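Local coordinates for protein soluble lytic murein transglycosylase (Pseudomonas aeruginosa, PDB 5OHU) that probably cleaves the glycan strands of bacterial cell-wall peptidoglycan as a lytic transglycosylase of the Slt family, acting both from chain ends and within strands, at residues Gly44-Tyr49 against Tyr67-His72; Ala51-Leu56 against Pro60-Leu65. All coordinates share one frame; numbering follows the deposited sequence.

Contact 1: residues Gly44-Tyr49 against Tyr67-His72; sequences GNSAPY and YDELTH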
loop_
_atom_site.group_PDB
_atom_site.type_symbol
_atom_site.label_atom_id
_atom_site.label_comp_id
_atom_site.label_asym_id
_atom_site.label_seq_id
_atom_site.Cartn_x
_atom_site.Cartn_y
_atom_site.Cartn_z
ATOM N N GLY A 44 -13.978 -22.198 28.689
ATOM C CA GLY A 44 -13.735 -23.185 29.720
ATOM C C GLY A 44 -14.176 -24.607 29.438
ATOM O O GLY A 44 -13.460 -25.553 29.783
ATOM N N ASN A 45 -15.347 -24.793 28.829
ATOM C CA ASN A 45 -16.006 -26.097 28.796
ATOM C C ASN A 45 -15.945 -26.692 27.392
ATOM O O ASN A 45 -16.700 -26.285 26.506
ATOM C CB ASN A 45 -17.453 -25.982 29.273
ATOM C CG ASN A 45 -18.191 -27.299 29.201
ATOM O OD1 ASN A 45 -17.573 -28.356 29.117
ATOM N ND2 ASN A 45 -19.516 -27.247 29.251
ATOM N N SER A 46 -15.091 -27.698 27.210
ATOM C CA SER A 46 -14.964 -28.376 25.928
ATOM C C SER A 46 -15.840 -29.626 25.803
ATOM O O SER A 46 -15.792 -30.294 24.768
ATOM C CB SER A 46 -13.491 -28.738 25.666
ATOM O OG SER A 46 -12.986 -29.696 26.580
ATOM N N ALA A 47 -16.654 -29.953 26.811
ATOM C CA ALA A 47 -17.425 -31.195 26.733
ATOM C C ALA A 47 -18.480 -31.168 25.628
ATOM O O ALA A 47 -18.541 -32.134 24.843
ATOM C CB ALA A 47 -18.036 -31.523 28.102
ATOM N N PRO A 48 -19.334 -30.140 25.500
ATOM C CA PRO A 48 -20.312 -30.171 24.394
ATOM C C PRO A 48 -19.672 -30.290 23.019
ATOM O O PRO A 48 -20.186 -31.026 22.168
ATOM C CB PRO A 48 -21.078 -28.848 24.562
ATOM C CG PRO A 48 -20.953 -28.530 25.999
ATOM C CD PRO A 48 -19.570 -28.987 26.391
ATOM N N TYR A 49 -18.556 -29.602 22.776
ATOM C CA TYR A 49 -17.919 -29.689 21.467
ATOM C C TYR A 49 -17.531 -31.130 21.127
ATOM O O TYR A 49 -17.815 -31.608 20.022
ATOM C CB TYR A 49 -16.702 -28.764 21.396
ATOM C CG TYR A 49 -15.693 -29.246 20.388
ATOM C CD1 TYR A 49 -15.928 -29.126 19.021
ATOM C CD2 TYR A 49 -14.530 -29.879 20.801
ATOM C CE1 TYR A 49 -15.018 -29.610 18.096
ATOM C CE2 TYR A 49 -13.616 -30.363 19.886
ATOM C CZ TYR A 49 -13.859 -30.227 18.538
ATOM O OH TYR A 49 -12.927 -30.721 17.650
ATOM N N TYR A 67 -10.526 -25.805 16.351
ATOM C CA TYR A 67 -9.333 -24.976 16.459
ATOM C C TYR A 67 -9.196 -24.392 17.858
ATOM O O TYR A 67 -8.105 -24.387 18.433
ATOM C CB TYR A 67 -9.382 -23.865 15.411
ATOM C CG TYR A 67 -8.231 -22.902 15.489
ATOM C CD1 TYR A 67 -8.260 -21.816 16.361
ATOM C CD2 TYR A 67 -7.113 -23.069 14.689
ATOM C CE1 TYR A 67 -7.207 -20.924 16.428
ATOM C CE2 TYR A 67 -6.058 -22.190 14.755
ATOM C CZ TYR A 67 -6.110 -21.116 15.626
ATOM O OH TYR A 67 -5.057 -20.233 15.674
ATOM N N ASP A 68 -10.285 -23.856 18.409
ATOM C CA ASP A 68 -10.202 -23.266 19.740
ATOM C C ASP A 68 -9.864 -24.324 20.780
ATOM O O ASP A 68 -9.018 -24.113 21.655
ATOM C CB ASP A 68 -11.511 -22.562 20.097
ATOM C CG ASP A 68 -11.867 -21.457 19.125
ATOM O OD1 ASP A 68 -10.951 -20.786 18.607
ATOM O OD2 ASP A 68 -13.075 -21.264 18.875
ATOM N N GLU A 69 -10.512 -25.482 20.688
ATOM C CA GLU A 69 -10.296 -26.526 21.682
ATOM C C GLU A 69 -8.860 -27.032 21.642
ATOM O O GLU A 69 -8.216 -27.186 22.687
ATOM C CB GLU A 69 -11.289 -27.656 21.448
ATOM C CG GLU A 69 -11.583 -28.488 22.677
ATOM C CD GLU A 69 -10.578 -29.598 22.883
ATOM O OE1 GLU A 69 -9.871 -29.942 21.912
ATOM O OE2 GLU A 69 -10.501 -30.123 24.017
ATOM N N LEU A 70 -8.328 -27.261 20.445
ATOM C CA LEU A 70 -6.950 -27.720 20.340
ATOM C C LEU A 70 -5.980 -26.665 20.856
ATOM O O LEU A 70 -4.998 -26.989 21.535
ATOM C CB LEU A 70 -6.628 -28.083 18.890
ATOM C CG LEU A 70 -5.248 -28.701 18.663
ATOM C CD1 LEU A 70 -5.141 -29.990 19.481
ATOM C CD2 LEU A 70 -5.000 -28.963 17.184
ATOM N N THR A 71 -6.246 -25.392 20.552
ATOM C CA THR A 71 -5.333 -24.330 20.962
ATOM C C THR A 71 -5.262 -24.241 22.484
ATOM O O THR A 71 -4.176 -24.080 23.060
ATOM C CB THR A 71 -5.782 -23.014 20.335
ATOM O OG1 THR A 71 -5.610 -23.113 18.922
ATOM C CG2 THR A 71 -4.944 -21.826 20.848
ATOM N N HIS A 72 -6.402 -24.416 23.152
ATOM C CA HIS A 72 -6.428 -24.311 24.605
ATOM C C HIS A 72 -5.545 -25.364 25.272
ATOM O O HIS A 72 -4.857 -25.063 26.250
ATOM C CB HIS A 72 -7.859 -24.416 25.129
ATOM C CG HIS A 72 -7.938 -24.354 26.620
ATOM N ND1 HIS A 72 -7.473 -23.272 27.339
ATOM C CD2 HIS A 72 -8.375 -25.255 27.532
ATOM C CE1 HIS A 72 -7.645 -23.499 28.629
ATOM N NE2 HIS A 72 -8.190 -24.695 28.773
#
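E69 reaches from helix 62-72 toward the start of helix 47-52 and meets S46 and Y49 there. Its CG is the closest atom to both. S46 CB lies 3.6 Å from E69 CG, and Y49 CD2 lies 3.8 Å from the same E69 CG. The Y49 side chain crosses that of E69 at about a right angle, with the CD2 and CE2 side of its ring against E69 CB and CG. Ring and carboxylate planes are 23° apart, but the carboxylate does not lie on the ring. The E69 chain leaves with CG anti to its backbone N (chi1 -155°) and bends at chi2. This bend carries OE2 over to the serine, where it stops 3.6 Å from S46 OG, not hydrogen-bonded to it. R73, one turn further along, takes OE2 in a salt bridge. L41 of helix 33-41 also packs against both Y49 and E69. Beside the contact, G44 closes helix 33-41 in a Schellman motif. N45 then caps the next helix, its OD1 accepting from A47 N at 3.0 Å with the donor above the carbonyl plane. This is plain packing between two successive helices in the N-terminal helical region of an Slt70-like chain. Across the two segments the contact is van der Waals packing by the methylene part of a glutamate, whose charge is probably balanced by R73, just past the end of the same helix.

Contact 2: residues Ala51-Leu56 against Pro60-Leu65; sequences ASRSAL and PLEPYL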
loop_
_atom_site.group_PDB
_atom_site.type_symbol
_atom_site.label_atom_id
_atom_site.label_comp_id
_atom_site.label_asym_id
_atom_site.label_seq_id
_atom_site.Cartn_x
_atom_site.Cartn_y
_atom_site.Cartn_z
ATOM N N ALA A 51 -18.803 -33.816 22.214
ATOM C CA ALA A 51 -20.023 -34.583 22.020
ATOM C C ALA A 51 -20.674 -34.328 20.669
ATOM O O ALA A 51 -21.547 -35.104 20.266
ATOM C CB ALA A 51 -21.020 -34.264 23.133
ATOM N N SER A 52 -20.281 -33.266 19.968
ATOM C CA SER A 52 -20.906 -32.881 18.712
ATOM C C SER A 52 -20.021 -33.129 17.500
ATOM O O SER A 52 -20.467 -32.887 16.374
ATOM C CB SER A 52 -21.301 -31.401 18.755
ATOM O OG SER A 52 -22.203 -31.140 19.813
ATOM N N ARG A 53 -18.787 -33.611 17.700
ATOM C CA ARG A 53 -17.816 -33.683 16.608
ATOM C C ARG A 53 -18.333 -34.511 15.431
ATOM O O ARG A 53 -18.096 -34.160 14.268
ATOM C CB ARG A 53 -16.494 -34.252 17.119
ATOM C CG ARG A 53 -15.736 -33.316 18.024
ATOM C CD ARG A 53 -14.423 -33.930 18.425
ATOM N NE ARG A 53 -14.634 -35.188 19.124
ATOM C CZ ARG A 53 -13.656 -36.017 19.478
ATOM N NH1 ARG A 53 -13.937 -37.148 20.119
ATOM N NH2 ARG A 53 -12.397 -35.710 19.197
ATOM N N SER A 54 -19.032 -35.615 15.708
ATOM C CA SER A 54 -19.602 -36.419 14.629
ATOM C C SER A 54 -20.876 -35.794 14.070
ATOM O O SER A 54 -21.047 -35.722 12.848
ATOM C CB SER A 54 -19.868 -37.845 15.117
ATOM O OG SER A 54 -18.647 -38.494 15.431
ATOM N N ALA A 55 -21.769 -35.316 14.943
ATOM C CA ALA A 55 -22.992 -34.651 14.510
ATOM C C ALA A 55 -22.740 -33.333 13.790
ATOM O O ALA A 55 -23.693 -32.744 13.270
ATOM C CB ALA A 55 -23.899 -34.394 15.707
ATOM N N LEU A 56 -21.499 -32.844 13.758
ATOM C CA LEU A 56 -21.198 -31.588 13.080
ATOM C C LEU A 56 -20.037 -31.716 12.102
ATOM O O LEU A 56 -19.475 -30.697 11.691
ATOM C CB LEU A 56 -20.906 -30.478 14.093
ATOM C CG LEU A 56 -22.098 -29.934 14.884
ATOM C CD1 LEU A 56 -21.630 -28.902 15.891
ATOM C CD2 LEU A 56 -23.118 -29.334 13.948
ATOM N N PRO A 60 -19.979 -26.300 8.216
ATOM C CA PRO A 60 -18.710 -25.711 7.754
ATOM C C PRO A 60 -17.906 -25.003 8.833
ATOM O O PRO A 60 -16.675 -24.972 8.730
ATOM C CB PRO A 60 -19.160 -24.735 6.657
ATOM C CG PRO A 60 -20.448 -25.301 6.166
ATOM C CD PRO A 60 -21.119 -25.875 7.386
ATOM N N LEU A 61 -18.543 -24.426 9.852
ATOM C CA LEU A 61 -17.806 -23.707 10.887
ATOM C C LEU A 61 -17.174 -24.620 11.942
ATOM O O LEU A 61 -16.419 -24.130 12.791
ATOM C CB LEU A 61 -18.731 -22.699 11.571
ATOM C CG LEU A 61 -19.374 -21.651 10.660
ATOM C CD1 LEU A 61 -20.007 -20.575 11.510
ATOM C CD2 LEU A 61 -18.338 -21.052 9.695
ATOM N N GLU A 62 -17.460 -25.919 11.910
ATOM C CA GLU A 62 -16.947 -26.830 12.931
ATOM C C GLU A 62 -15.439 -26.759 13.118
ATOM O O GLU A 62 -14.989 -26.839 14.275
ATOM C CB GLU A 62 -17.373 -28.271 12.608
ATOM C CG GLU A 62 -16.756 -29.337 13.512
ATOM C CD GLU A 62 -17.366 -29.379 14.911
ATOM O OE1 GLU A 62 -18.056 -28.415 15.312
ATOM O OE2 GLU A 62 -17.151 -30.390 15.614
ATOM N N PRO A 63 -14.615 -26.612 12.075
ATOM C CA PRO A 63 -13.173 -26.499 12.314
ATOM C C PRO A 63 -12.788 -25.342 13.222
ATOM O O PRO A 63 -11.697 -25.388 13.810
ATOM C CB PRO A 63 -12.598 -26.325 10.905
ATOM C CG PRO A 63 -13.561 -27.027 10.034
ATOM C CD PRO A 63 -14.909 -26.787 10.638
ATOM N N TYR A 64 -13.633 -24.310 13.354
ATOM C CA TYR A 64 -13.321 -23.210 14.262
ATOM C C TYR A 64 -13.403 -23.647 15.724
ATOM O O TYR A 64 -12.576 -23.241 16.545
ATOM C CB TYR A 64 -14.244 -22.021 13.993
ATOM C CG TYR A 64 -13.750 -21.124 12.869
ATOM C CD1 TYR A 64 -13.712 -21.579 11.563
ATOM C CD2 TYR A 64 -13.320 -19.830 13.121
ATOM C CE1 TYR A 64 -13.257 -20.783 10.539
ATOM C CE2 TYR A 64 -12.858 -19.010 12.096
ATOM C CZ TYR A 64 -12.836 -19.499 10.802
ATOM O OH TYR A 64 -12.394 -18.728 9.756
ATOM N N LEU A 65 -14.381 -24.480 16.072
ATOM C CA LEU A 65 -14.447 -24.982 17.442
ATOM C C LEU A 65 -13.306 -25.948 17.721
ATOM O O LEU A 65 -12.637 -25.853 18.756
ATOM C CB LEU A 65 -15.790 -25.655 17.706
ATOM C CG LEU A 65 -17.018 -24.763 17.505
ATOM C CD1 LEU A 65 -18.295 -25.534 17.864
ATOM C CD2 LEU A 65 -16.906 -23.483 18.326
#
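E62 sets its CG anti to the backbone N (chi1 173°), then bends at chi2 (75°), and so delivers its carboxylate to the turn formed by R53-L56. L56 turns its CG anti to its own carbonyl carbon (chi1 -72°), which lays the isobutyl group beside that carboxylate. The motif is a helix-loop-helix hairpin in the mainly helical N-terminal part of this Slt70-like chain: helix 47-52 runs out, a short connection follows, and helix 62-72 begins. Residues 53-55 keep helical backbone angles without the regular bonds. A weak bond of 2.8 Å from L56 N to S52 O closes this last turn.

E62 takes part in every pair of this contact and crosses L56 at about a right angle. Its OE1 edges up to the leucine, 3.7 Å from L56 CD1 and equally near L56 CB. No partner for this buried OE1 is found in the model, so a bare carboxylate oxygen faces hydrocarbon. Such a setting might raise its pKa, though the nearby charge of R53 would work the other way. The other oxygen, OE2, meets the backbone of R53, 3.5 Å from R53 CA. The arginine makes no salt bridge in return. Its chain bends at chi3 and its end leads away, leaving R53 NE 6.5 Å from E62 OE2; R53 NE instead makes a weak hydrogen bond to M50 O.

Side-chain bonds from both segments lead outward. S52 OG bonds to P48 O in its own helix. Y64 OH bonds to E428 of helix 422-433, and the Y64 ring packs edge-to-face with F416 of helix 408-418. The hairpin thus meets the L-domain region here. At the centre of the contact, E62 CB sits 3.3 Å from the carbonyl oxygen L56 O.

From the N terminus, helix 33-41 comes first and ends just before G44. Helix 47-52 follows, then a short connection, then helix 62-72. Contact 1 closes the wider loop, bringing the start of helix 47-52 to the far part of helix 62-72. Contact 2 closes the shorter loop within it, where the end of one helix meets the beginning of the other. The two therefore nest and do not cross. Their centres are 11 Å apart, and Y49 bridges them: its CE1 packs 3.4 Å from E62 OE2 and its CD1 packs against L65 CB. Helix 33-41 touches side chains of both contacts, so the three N-terminal helices pack together.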